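Local coordinates for protein xylan esterase 1 (Thermoanaerobacterium sp. 'JW/SL YS485', PDB 3FCY) that probably removes acetyl groups from xylan and other acetylated substrates, as a calcium-containing carbohydrate esterase of family CE7 with an alpha/beta-hydrolase fold, at residues R56-D59 / E60-V64; M175-R178 / H179-L182; Y237-V240 / W241-L245; Q251-T254 / D255-L259; M338-M341 / L342-Y345. One frame throughout, in Å; residues are numbered along the deposited sequence.

Interaction 1: residues R56-D59 / E60-V64; sequences RALD and EMRSV
Arg62 N donates to Leu58 O at 2.8 Å and Met61 N to Ala57 O at 2.9 Å, two i to i+4 bonds of the alpha helix 50-62. Glu60 N adds a third such bond to Arg56 O, and all three are close to straight at the hydrogen, near 160°. Further along, Ser63 N reaches Asp59 O only weakly, while Ser63 OG turns back on its own turn and donates to Glu60 O at 2.7 Å. The charged ends of Arg56 and Glu60 pair beyond the segment, Arg56 with Asp173, Glu60 with Arg91 and with Arg178 of helix 176-192. Leu58 carries the side-chain packing. Its side chain lies beside that of Met61, pointing the same way; the methionine is bent at chi2 and chi3 (-82° and -76°), which brings the terminal CE to 4.0 Å from Leu58 CD2. Arg62 instead stays extended from CG to NE and passes its aliphatic part over Leu58 O. The guanidinium thus comes to rest with one face against the leucine, Leu58 CB standing 3.9 Å above its plane, offset toward the rim.

Interaction 2: residues M175-R178 / H179-L182; sequences MLFR and HIFL
This is an intrahelical contact in the first turns of helix 176-192, a buried helix of the alpha/beta-hydrolase fold wedged between helices 50-62 and 209-220, with Met175 at the N-cap position. Ile180 N donates to Leu176 O at 3.0 Å and Phe181 N to Phe177 O. On the side of helix 209-220 the packing is apolar. Ile180 CD1 fits between Leu176 CG and the Phe177 ring, 3.6 Å from Phe177 CD1, and Phe181 CE1 approaches the same CD1 with the two rings inclined at 51°. The carbonyl of Phe177 lies over one face of the Phe181 ring. The Phe177 side chain also comes within about 4 Å of that of Tyr117, a residue predicted to bind substrate. Toward helix 50-62 the contact mixes charge and packing, Arg178 and Leu182 both resting on Ala57. With CG of Arg178 anti to the backbone N and the chain bent at chi2 (-96°), its guanidinium passes the edge of the His179 ring, the two planes nearly perpendicular at 83°; Leu182 CD1 sits over a guanidinium face, 3.6 Å from Arg178 NH1. Met175 O stands 3.7 Å above the centre of the His179 ring. Replacing His179 with an alanine would probably open a gap beside Met175 O and take away the wall against which Arg178 CD and NH1 rest. Arg178 NH1 is held by a salt bridge to Glu60, close to Arg91, so the Glu60 carboxylate probably offsets the positive charge gathered here, while His179 ND1 is buried without a polar partner.

Interaction 3: residues Y237-V240 / W241-L245; sequences YKRV and WDLDL
Lys238 leaves the helix with CG anti to the backbone N and then bends at chi2 and chi4 (74° and 60°), which carries its ammonium along the helix to the next turn; Asp242 turns its carboxylate beside its own backbone N to meet it. The resulting i to i+4 salt bridge joins Lys238 NZ to Asp242 OD1 at 2.8 Å, on the syn lone pair. Water 1 links the same ammonium to Asp242 OD2, and water 2 joins OD2 to Arg239 NH1. Trp241 runs alongside the lysine, presenting its ring edge, with CZ3 3.9 Å from Lys238 NZ; its own NE1 is hydrogen-bonded to Asp324 of the second subunit. An alanine in place of Lys238 would probably leave Asp242 OD1 without its charged mate and the Trp241 edge without its neighbour. One turn on, Leu243 CD2 lies 3.5 Å above the centre of the Arg239 guanidinium, whose NH2 pairs with Asp31 and whose NE is hydrogen-bonded to Ser304, with water 2 in plane at its edge. Helix 237-242 then ends in a Schellman motif. Asp244, with positive phi (56°), is its C-prime residue: Leu245 N returns to Val240 O at 3.0 Å and Asp244 N to Trp241 O at 3.0 Å, while Val240 CG1 packs on Leu245 CB. The carboxylate of Asp242 thus gathers one ammonium and two waters at the C-terminal end of a helix, where its negative charge would be unfavourable to the dipole and is probably offset by Lys238 and, through water, Arg239.

Interaction 4: residues Q251-T254 / D255-L259; sequences QEIT and DYFRL
Gln251 meets Asp255 one turn ahead of it through its amide. From CB the chain bends at chi2, and CG passes the carboxylate, 3.7 Å from Asp255 OD1. CD follows at 3.8 Å from the same oxygen. At the tip NE2 donates to Asp255 OD1 at 2.9 Å, with an N-H...O angle of 159°. The oxygen lies close to the amide plane of the glutamine, but the donor stands 43° above the plane of the carboxylate, and the two flat groups are turned 34° against each other. Asp255 N, in turn, donates to Gln251 O, so the two residues are joined twice, by backbone and by side chain. This is the i to i+4 spacing of the alpha helix 251-260, in which Tyr256 N and Arg258 N continue the ladder to Glu252 O and Thr254 O. Glu252 points from another side of the helix and hydrogen-bonds the hydroxyl of Tyr117, a residue predicted to bind substrate. Ile253 and Phe257 lie side by side, CG2 of the isoleucine 4.1 Å from Phe257 CE2, and the ring turns its edge to Ile253 O, 3.3 Å from Phe257 CD2; His264 stacks on the same ring. Thr254 and Arg258 also run alongside each other, Thr254 CG2 touching Arg258 CD at 3.6 Å. The arginine chain bends at chi3, about CG-CD, and its guanidinium forms a salt bridge with Glu328 of the second subunit, while Thr254 OG1 is hydrogen-bonded to Ala246 O.

Interaction 5: residues M338-M341 / L342-Y345; sequences MQFM and LELY. With CA (calcium ion), chain D.
Leu342 N donates to Met338 O at 2.7 Å, a regular i to i+4 backbone bond of helix 333-342. The next backbone amides draw in closer: Glu343 N goes chiefly to Phe340 O and only weakly to Gln339 O, and Leu344 N goes to Met341 O at 2.9 Å, each main partner now three residues back. The apolar contacts follow the helix into the turn. Leu342 CD1 reaches Met338 CG at 3.9 Å, their chains crossing, and Leu344 lies beside Met341 with CD1 4.2 Å from the sulfur SD of Met341; Met341 and Leu344 also pack on strands 108-114 and 226-230. Among the polar side chains, the extended Glu343 brings OE2 to 3.8 Å from Phe340 CD1, its carboxylate turned 72° from the ring. Lys226 pairs with Glu343 OE1 and also makes a cation-pi contact with Phe340, so one ammonium serves both neighbours. Gln339 NE2 instead hydrogen-bonds Gln76 O of the fourth subunit. The metal is reached by main-chain oxygens alone from this segment: the calcium ion is bound by Glu343 O at 2.6 Å and Tyr345 O at 2.5 Å, with water 3 as a further ligand. The Glu343 carboxylate, despite its charge, is not among these ligands. The arrangement is a type I turn, Leu342 to Tyr345, after a C-terminal helix, forming a backbone-carbonyl calcium site.

Overall arrangement
The five contacts follow one another along the chain, each within or at the end of a helix around the mixed central sheet of the alpha/beta-hydrolase fold. Interactions 1 and 2, centres 12 Å apart, touch through the Glu60-Arg178 salt bridge, which pins helix 50-62 onto helix 176-192. Interactions 3 and 4, also 12 Å apart, belong to the successive helices 237-242 and 251-260; Tyr237 packs on Ile253, and both contacts reach the second subunit. Interaction 2 comes within about 6 Å of interaction 4 at nearest atoms, and both approach the predicted substrate residue Tyr117. Interaction 5, with the calcium ion, lies across the chain's centre from interaction 4, their centres 41 Å apart, and contacts the fourth subunit.

Interaction 1: residues R56-D59 / E60-V64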
# COMPACT_ATOMS: atom_id res chain seq x y z
N ARG A 56 -35.84 -1.19 -30.60
CA ARG A 56 -36.82 -1.93 -29.82
C ARG A 56 -36.92 -1.32 -28.43
O ARG A 56 -38.02 -1.10 -27.91
CB ARG A 56 -36.37 -3.39 -29.72
CG ARG A 56 -37.28 -4.31 -28.92
CD ARG A 56 -36.53 -5.60 -28.62
NE ARG A 56 -35.85 -6.09 -29.82
CZ ARG A 56 -34.70 -6.76 -29.81
NH1 ARG A 56 -34.10 -7.02 -28.66
NH2 ARG A 56 -34.15 -7.14 -30.95
N ALA A 57 -35.76 -1.04 -27.83
CA ALA A 57 -35.70 -0.46 -26.49
C ALA A 57 -36.40 0.90 -26.45
O ALA A 57 -37.17 1.18 -25.53
CB ALA A 57 -34.24 -0.30 -26.06
N LEU A 58 -36.12 1.73 -27.45
CA LEU A 58 -36.74 3.05 -27.53
C LEU A 58 -38.26 2.92 -27.65
O LEU A 58 -39.00 3.72 -27.08
CB LEU A 58 -36.17 3.83 -28.72
CG LEU A 58 -34.75 4.37 -28.50
CD1 LEU A 58 -34.26 5.08 -29.75
CD2 LEU A 58 -34.76 5.33 -27.31
N ASP A 59 -38.72 1.91 -28.39
CA ASP A 59 -40.15 1.67 -28.55
C ASP A 59 -40.76 1.39 -27.18
O ASP A 59 -41.80 1.95 -26.83
CB ASP A 59 -40.41 0.48 -29.47
CG ASP A 59 -40.29 0.85 -30.94
OD1 ASP A 59 -40.28 -0.07 -31.78
OD2 ASP A 59 -40.22 2.06 -31.24
N GLU A 60 -40.12 0.52 -26.40
CA GLU A 60 -40.63 0.20 -25.07
C GLU A 60 -40.65 1.45 -24.19
O GLU A 60 -41.61 1.69 -23.46
CB GLU A 60 -39.77 -0.91 -24.41
CG GLU A 60 -39.94 -0.97 -22.88
CD GLU A 60 -39.36 -2.23 -22.24
OE1 GLU A 60 -38.34 -2.75 -22.72
OE2 GLU A 60 -39.94 -2.68 -21.22
N MET A 61 -39.60 2.25 -24.26
CA MET A 61 -39.52 3.46 -23.46
C MET A 61 -40.63 4.43 -23.85
O MET A 61 -41.32 4.98 -22.98
CB MET A 61 -38.14 4.13 -23.66
CG MET A 61 -37.91 5.40 -22.86
SD MET A 61 -38.62 6.89 -23.61
CE MET A 61 -37.44 7.19 -24.93
N ARG A 62 -40.82 4.62 -25.15
CA ARG A 62 -41.84 5.53 -25.64
C ARG A 62 -43.27 5.11 -25.35
O ARG A 62 -44.19 5.93 -25.43
CB ARG A 62 -41.63 5.76 -27.14
CG ARG A 62 -40.42 6.64 -27.41
CD ARG A 62 -39.90 6.52 -28.83
NE ARG A 62 -38.71 7.34 -29.02
CZ ARG A 62 -37.88 7.24 -30.06
NH1 ARG A 62 -38.12 6.34 -31.01
NH2 ARG A 62 -36.83 8.04 -30.15
N SER A 63 -43.48 3.85 -24.99
CA SER A 63 -44.82 3.38 -24.68
C SER A 63 -45.14 3.55 -23.19
O SER A 63 -46.26 3.30 -22.75
CB SER A 63 -44.96 1.91 -25.06
OG SER A 63 -44.11 1.10 -24.26
N VAL A 64 -44.15 3.98 -22.41
CA VAL A 64 -44.35 4.16 -20.98
C VAL A 64 -45.07 5.45 -20.61
O VAL A 64 -44.81 6.51 -21.18
CB VAL A 64 -43.00 4.15 -20.21
CG1 VAL A 64 -43.26 4.36 -18.72
CG2 VAL A 64 -42.26 2.84 -20.43

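Interaction 2: residues M175-R178 / H179-L182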
# COMPACT_ATOMS: atom_id res chain seq x y z
N MET A 175 -30.85 -6.23 -19.54
CA MET A 175 -29.62 -5.69 -18.97
C MET A 175 -29.95 -4.35 -18.32
O MET A 175 -30.54 -3.48 -18.95
CB MET A 175 -28.57 -5.55 -20.07
CG MET A 175 -28.08 -6.91 -20.57
SD MET A 175 -27.03 -6.83 -22.01
CE MET A 175 -25.48 -6.32 -21.28
N LEU A 176 -29.57 -4.20 -17.06
CA LEU A 176 -29.88 -2.99 -16.31
C LEU A 176 -29.42 -1.66 -16.92
O LEU A 176 -30.16 -0.69 -16.89
CB LEU A 176 -29.36 -3.09 -14.87
CG LEU A 176 -29.69 -1.90 -13.97
CD1 LEU A 176 -31.19 -1.68 -13.93
CD2 LEU A 176 -29.15 -2.15 -12.56
N PHE A 177 -28.21 -1.60 -17.47
CA PHE A 177 -27.77 -0.33 -18.05
C PHE A 177 -28.55 0.00 -19.32
O PHE A 177 -28.50 1.13 -19.82
CB PHE A 177 -26.26 -0.31 -18.33
CG PHE A 177 -25.46 0.33 -17.23
CD1 PHE A 177 -25.65 1.67 -16.90
CD2 PHE A 177 -24.54 -0.41 -16.50
CE1 PHE A 177 -24.94 2.26 -15.85
CE2 PHE A 177 -23.82 0.17 -15.46
CZ PHE A 177 -24.02 1.51 -15.13
N ARG A 178 -29.28 -0.98 -19.83
CA ARG A 178 -30.10 -0.78 -21.01
C ARG A 178 -31.27 0.09 -20.54
O ARG A 178 -31.64 1.08 -21.19
CB ARG A 178 -30.58 -2.13 -21.54
CG ARG A 178 -31.46 -2.10 -22.78
CD ARG A 178 -32.92 -2.15 -22.39
NE ARG A 178 -33.76 -2.71 -23.45
CZ ARG A 178 -35.08 -2.83 -23.36
NH1 ARG A 178 -35.70 -2.42 -22.26
NH2 ARG A 178 -35.78 -3.34 -24.37
N HIS A 179 -31.83 -0.25 -19.38
CA HIS A 179 -32.94 0.51 -18.82
C HIS A 179 -32.46 1.89 -18.37
O HIS A 179 -33.14 2.89 -18.59
CB HIS A 179 -33.55 -0.23 -17.62
CG HIS A 179 -33.84 -1.67 -17.88
ND1 HIS A 179 -34.30 -2.13 -19.10
CD2 HIS A 179 -33.76 -2.76 -17.08
CE1 HIS A 179 -34.49 -3.44 -19.03
NE2 HIS A 179 -34.17 -3.85 -17.82
N ILE A 180 -31.30 1.92 -17.73
CA ILE A 180 -30.72 3.18 -17.26
C ILE A 180 -30.50 4.12 -18.43
O ILE A 180 -30.84 5.30 -18.35
CB ILE A 180 -29.38 2.94 -16.52
CG1 ILE A 180 -29.63 2.12 -15.25
CG2 ILE A 180 -28.73 4.28 -16.16
CD1 ILE A 180 -28.37 1.68 -14.52
N PHE A 181 -29.95 3.61 -19.53
CA PHE A 181 -29.73 4.44 -20.71
C PHE A 181 -31.09 4.98 -21.16
O PHE A 181 -31.23 6.17 -21.46
CB PHE A 181 -29.10 3.63 -21.85
CG PHE A 181 -27.62 3.36 -21.67
CD1 PHE A 181 -26.97 3.64 -20.48
CD2 PHE A 181 -26.89 2.78 -22.71
CE1 PHE A 181 -25.61 3.35 -20.32
CE2 PHE A 181 -25.54 2.48 -22.56
CZ PHE A 181 -24.89 2.76 -21.36
N LEU A 182 -32.09 4.11 -21.20
CA LEU A 182 -33.44 4.52 -21.60
C LEU A 182 -33.98 5.60 -20.67
O LEU A 182 -34.68 6.51 -21.12
CB LEU A 182 -34.39 3.32 -21.63
CG LEU A 182 -34.17 2.33 -22.78
CD1 LEU A 182 -35.15 1.16 -22.66
CD2 LEU A 182 -34.35 3.06 -24.12

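Interaction 3: residues Y237-V240 / W241-L245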
# COMPACT_ATOMS: atom_id res chain seq x y z
N TYR A 237 -15.34 -1.99 -23.34
CA TYR A 237 -15.07 -2.97 -22.29
C TYR A 237 -13.87 -3.89 -22.55
O TYR A 237 -12.97 -3.98 -21.72
CB TYR A 237 -16.32 -3.80 -22.02
CG TYR A 237 -17.51 -2.97 -21.59
CD1 TYR A 237 -17.51 -2.30 -20.36
CD2 TYR A 237 -18.62 -2.82 -22.42
CE1 TYR A 237 -18.59 -1.50 -19.97
CE2 TYR A 237 -19.70 -2.03 -22.04
CZ TYR A 237 -19.68 -1.38 -20.82
OH TYR A 237 -20.76 -0.59 -20.47
N LYS A 238 -13.87 -4.57 -23.69
CA LYS A 238 -12.78 -5.49 -24.05
C LYS A 238 -11.39 -4.85 -23.94
O LYS A 238 -10.44 -5.49 -23.49
CB LYS A 238 -13.00 -6.02 -25.47
CG LYS A 238 -11.93 -6.99 -25.99
CD LYS A 238 -12.04 -8.37 -25.36
CE LYS A 238 -11.31 -9.44 -26.19
NZ LYS A 238 -9.84 -9.19 -26.35
N ARG A 239 -11.28 -3.59 -24.34
CA ARG A 239 -10.01 -2.88 -24.27
C ARG A 239 -9.52 -2.79 -22.83
O ARG A 239 -8.35 -3.03 -22.55
CB ARG A 239 -10.16 -1.47 -24.85
CG ARG A 239 -8.91 -0.60 -24.73
CD ARG A 239 -7.72 -1.20 -25.46
NE ARG A 239 -6.57 -0.31 -25.40
CZ ARG A 239 -5.35 -0.62 -25.82
NH1 ARG A 239 -5.10 -1.81 -26.35
NH2 ARG A 239 -4.36 0.27 -25.72
N VAL A 240 -10.42 -2.44 -21.92
CA VAL A 240 -10.08 -2.33 -20.51
C VAL A 240 -9.50 -3.66 -20.02
O VAL A 240 -8.48 -3.70 -19.33
CB VAL A 240 -11.33 -2.01 -19.65
CG1 VAL A 240 -10.95 -1.95 -18.17
CG2 VAL A 240 -11.94 -0.69 -20.10
N TRP A 241 -10.15 -4.76 -20.40
CA TRP A 241 -9.71 -6.08 -19.99
C TRP A 241 -8.35 -6.42 -20.60
O TRP A 241 -7.49 -6.99 -19.93
CB TRP A 241 -10.75 -7.13 -20.40
CG TRP A 241 -10.34 -8.53 -20.08
CD1 TRP A 241 -10.41 -9.15 -18.86
CD2 TRP A 241 -9.72 -9.46 -20.96
NE1 TRP A 241 -9.86 -10.41 -18.93
CE2 TRP A 241 -9.43 -10.63 -20.22
CE3 TRP A 241 -9.37 -9.42 -22.32
CZ2 TRP A 241 -8.80 -11.75 -20.78
CZ3 TRP A 241 -8.74 -10.54 -22.88
CH2 TRP A 241 -8.47 -11.68 -22.11
N ASP A 242 -8.15 -6.05 -21.87
CA ASP A 242 -6.88 -6.31 -22.56
C ASP A 242 -5.69 -5.63 -21.86
O ASP A 242 -4.58 -6.17 -21.84
CB ASP A 242 -6.92 -5.82 -24.01
CG ASP A 242 -7.87 -6.63 -24.89
OD1 ASP A 242 -8.17 -7.79 -24.54
OD2 ASP A 242 -8.29 -6.10 -25.94
N LEU A 243 -5.92 -4.45 -21.31
CA LEU A 243 -4.87 -3.70 -20.62
C LEU A 243 -4.67 -4.16 -19.18
O LEU A 243 -3.95 -3.52 -18.42
CB LEU A 243 -5.21 -2.21 -20.62
CG LEU A 243 -5.34 -1.52 -21.99
CD1 LEU A 243 -5.90 -0.12 -21.80
CD2 LEU A 243 -3.98 -1.47 -22.67
N ASP A 244 -5.30 -5.27 -18.81
CA ASP A 244 -5.21 -5.79 -17.44
C ASP A 244 -5.67 -4.69 -16.48
O ASP A 244 -5.12 -4.53 -15.39
CB ASP A 244 -3.78 -6.21 -17.09
CG ASP A 244 -3.31 -7.44 -17.86
OD1 ASP A 244 -4.15 -8.28 -18.24
OD2 ASP A 244 -2.08 -7.58 -18.05
N LEU A 245 -6.68 -3.93 -16.91
CA LEU A 245 -7.21 -2.84 -16.11
C LEU A 245 -8.66 -3.06 -15.72
O LEU A 245 -9.34 -2.14 -15.24
CB LEU A 245 -7.06 -1.52 -16.88
CG LEU A 245 -6.00 -0.52 -16.41
CD1 LEU A 245 -4.88 -1.22 -15.68
CD2 LEU A 245 -5.48 0.27 -17.60
O HOH W 1 -8.09 -7.74 -28.19
O HOH W 2 -6.75 -3.97 -26.95

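Interaction 4: residues Q251-T254 / D255-L259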
# COMPACT_ATOMS: atom_id res chain seq x y z
N GLN A 251 -13.87 -3.66 -12.11
CA GLN A 251 -13.57 -4.92 -11.44
C GLN A 251 -14.59 -6.04 -11.69
O GLN A 251 -14.22 -7.21 -11.80
CB GLN A 251 -13.46 -4.69 -9.93
CG GLN A 251 -13.20 -5.95 -9.10
CD GLN A 251 -11.86 -6.60 -9.42
OE1 GLN A 251 -10.82 -5.94 -9.39
NE2 GLN A 251 -11.88 -7.89 -9.72
N GLU A 252 -15.86 -5.67 -11.79
CA GLU A 252 -16.92 -6.65 -12.00
C GLU A 252 -16.77 -7.49 -13.26
O GLU A 252 -17.24 -8.62 -13.31
CB GLU A 252 -18.28 -5.95 -11.98
CG GLU A 252 -18.52 -4.99 -13.14
CD GLU A 252 -19.66 -4.04 -12.84
OE1 GLU A 252 -19.43 -3.04 -12.13
OE2 GLU A 252 -20.79 -4.30 -13.31
N ILE A 253 -16.12 -6.95 -14.28
CA ILE A 253 -15.92 -7.71 -15.51
C ILE A 253 -14.98 -8.88 -15.20
O ILE A 253 -15.17 -9.99 -15.69
CB ILE A 253 -15.30 -6.85 -16.62
CG1 ILE A 253 -16.33 -5.81 -17.09
CG2 ILE A 253 -14.85 -7.73 -17.78
CD1 ILE A 253 -15.78 -4.80 -18.05
N THR A 254 -13.97 -8.61 -14.38
CA THR A 254 -13.03 -9.65 -13.97
C THR A 254 -13.76 -10.64 -13.06
O THR A 254 -13.61 -11.85 -13.21
CB THR A 254 -11.82 -9.04 -13.21
OG1 THR A 254 -10.95 -8.39 -14.15
CG2 THR A 254 -11.03 -10.13 -12.46
N ASP A 255 -14.56 -10.12 -12.12
CA ASP A 255 -15.31 -10.98 -11.21
C ASP A 255 -16.20 -11.92 -12.00
O ASP A 255 -16.31 -13.11 -11.69
CB ASP A 255 -16.20 -10.16 -10.26
CG ASP A 255 -15.40 -9.32 -9.27
OD1 ASP A 255 -14.18 -9.54 -9.13
OD2 ASP A 255 -16.02 -8.44 -8.63
N TYR A 256 -16.86 -11.39 -13.02
CA TYR A 256 -17.75 -12.19 -13.85
C TYR A 256 -17.04 -13.41 -14.44
O TYR A 256 -17.49 -14.54 -14.28
CB TYR A 256 -18.35 -11.38 -14.99
CG TYR A 256 -19.27 -12.22 -15.83
CD1 TYR A 256 -20.58 -12.47 -15.42
CD2 TYR A 256 -18.81 -12.83 -16.99
CE1 TYR A 256 -21.40 -13.33 -16.15
CE2 TYR A 256 -19.63 -13.69 -17.73
CZ TYR A 256 -20.92 -13.93 -17.30
OH TYR A 256 -21.72 -14.78 -18.02
N PHE A 257 -15.93 -13.17 -15.13
CA PHE A 257 -15.18 -14.26 -15.74
C PHE A 257 -14.66 -15.26 -14.70
O PHE A 257 -14.75 -16.47 -14.89
CB PHE A 257 -14.02 -13.71 -16.57
CG PHE A 257 -14.43 -13.26 -17.95
CD1 PHE A 257 -14.74 -14.19 -18.93
CD2 PHE A 257 -14.53 -11.90 -18.25
CE1 PHE A 257 -15.15 -13.78 -20.21
CE2 PHE A 257 -14.94 -11.48 -19.52
CZ PHE A 257 -15.25 -12.42 -20.49
N ARG A 258 -14.11 -14.74 -13.61
CA ARG A 258 -13.57 -15.60 -12.56
C ARG A 258 -14.62 -16.58 -12.04
O ARG A 258 -14.32 -17.75 -11.77
CB ARG A 258 -13.04 -14.76 -11.40
CG ARG A 258 -11.67 -14.11 -11.65
CD ARG A 258 -11.29 -13.14 -10.53
NE ARG A 258 -11.10 -13.79 -9.23
CZ ARG A 258 -9.97 -14.35 -8.82
NH1 ARG A 258 -8.90 -14.36 -9.60
NH2 ARG A 258 -9.91 -14.91 -7.62
N LEU A 259 -15.85 -16.10 -11.91
CA LEU A 259 -16.93 -16.92 -11.38
C LEU A 259 -17.75 -17.71 -12.39
O LEU A 259 -18.15 -18.84 -12.12
CB LEU A 259 -17.89 -16.05 -10.58
CG LEU A 259 -17.34 -15.36 -9.33
CD1 LEU A 259 -18.32 -14.27 -8.89
CD2 LEU A 259 -17.14 -16.38 -8.23

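Interaction 5: residues M338-M341 / L342-Y345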
# COMPACT_ATOMS: atom_id res chain seq x y z
N MET A 338 -18.70 25.12 -19.04
CA MET A 338 -19.78 26.10 -18.91
C MET A 338 -19.86 27.03 -20.12
O MET A 338 -20.95 27.31 -20.61
CB MET A 338 -19.63 26.95 -17.65
CG MET A 338 -20.69 28.05 -17.59
SD MET A 338 -20.82 28.90 -16.03
CE MET A 338 -21.95 27.80 -15.15
N GLN A 339 -18.71 27.52 -20.58
CA GLN A 339 -18.71 28.40 -21.74
C GLN A 339 -19.30 27.63 -22.92
O GLN A 339 -20.01 28.19 -23.75
CB GLN A 339 -17.28 28.85 -22.07
CG GLN A 339 -16.69 29.85 -21.07
CD GLN A 339 -17.48 31.15 -21.01
OE1 GLN A 339 -17.95 31.65 -22.03
NE2 GLN A 339 -17.61 31.71 -19.81
N PHE A 340 -19.01 26.33 -22.98
CA PHE A 340 -19.51 25.46 -24.05
C PHE A 340 -21.03 25.36 -23.94
O PHE A 340 -21.75 25.43 -24.94
CB PHE A 340 -18.89 24.07 -23.92
CG PHE A 340 -19.30 23.10 -25.01
CD1 PHE A 340 -18.86 23.29 -26.32
CD2 PHE A 340 -20.07 21.98 -24.71
CE1 PHE A 340 -19.18 22.36 -27.32
CE2 PHE A 340 -20.39 21.05 -25.70
CZ PHE A 340 -19.94 21.24 -27.01
N MET A 341 -21.53 25.19 -22.71
CA MET A 341 -22.97 25.08 -22.48
C MET A 341 -23.68 26.41 -22.74
O MET A 341 -24.80 26.42 -23.24
CB MET A 341 -23.26 24.60 -21.06
CG MET A 341 -23.07 23.09 -20.86
SD MET A 341 -24.17 22.11 -21.93
CE MET A 341 -23.63 20.45 -21.56
N LEU A 342 -23.02 27.51 -22.39
CA LEU A 342 -23.60 28.83 -22.60
C LEU A 342 -23.87 29.06 -24.08
O LEU A 342 -24.64 29.95 -24.44
CB LEU A 342 -22.69 29.92 -22.02
CG LEU A 342 -22.73 30.01 -20.49
CD1 LEU A 342 -21.70 31.01 -19.97
CD2 LEU A 342 -24.14 30.42 -20.06
N GLU A 343 -23.24 28.26 -24.93
CA GLU A 343 -23.45 28.35 -26.38
C GLU A 343 -24.89 27.96 -26.73
O GLU A 343 -25.29 28.03 -27.88
CB GLU A 343 -22.49 27.40 -27.12
CG GLU A 343 -21.05 27.90 -27.27
CD GLU A 343 -20.13 26.87 -27.92
OE1 GLU A 343 -20.60 26.08 -28.77
OE2 GLU A 343 -18.93 26.85 -27.58
N LEU A 344 -25.67 27.51 -25.75
CA LEU A 344 -27.05 27.13 -26.03
C LEU A 344 -27.95 28.35 -26.27
O LEU A 344 -28.97 28.26 -26.95
CB LEU A 344 -27.61 26.27 -24.89
CG LEU A 344 -27.02 24.85 -24.83
CD1 LEU A 344 -27.44 24.15 -23.54
CD2 LEU A 344 -27.48 24.07 -26.06
N TYR A 345 -27.56 29.49 -25.70
CA TYR A 345 -28.31 30.73 -25.87
C TYR A 345 -28.02 31.29 -27.25
O TYR A 345 -27.06 30.89 -27.86
CB TYR A 345 -27.86 31.76 -24.84
CG TYR A 345 -28.52 31.63 -23.50
CD1 TYR A 345 -27.78 31.25 -22.38
CD2 TYR A 345 -29.87 31.92 -23.34
CE1 TYR A 345 -28.37 31.17 -21.13
CE2 TYR A 345 -30.47 31.86 -22.09
CZ TYR A 345 -29.72 31.48 -20.99
OH TYR A 345 -30.30 31.43 -19.75
CA CA D . -24.93 30.34 -29.09
O HOH W 3 -23.62 32.07 -27.42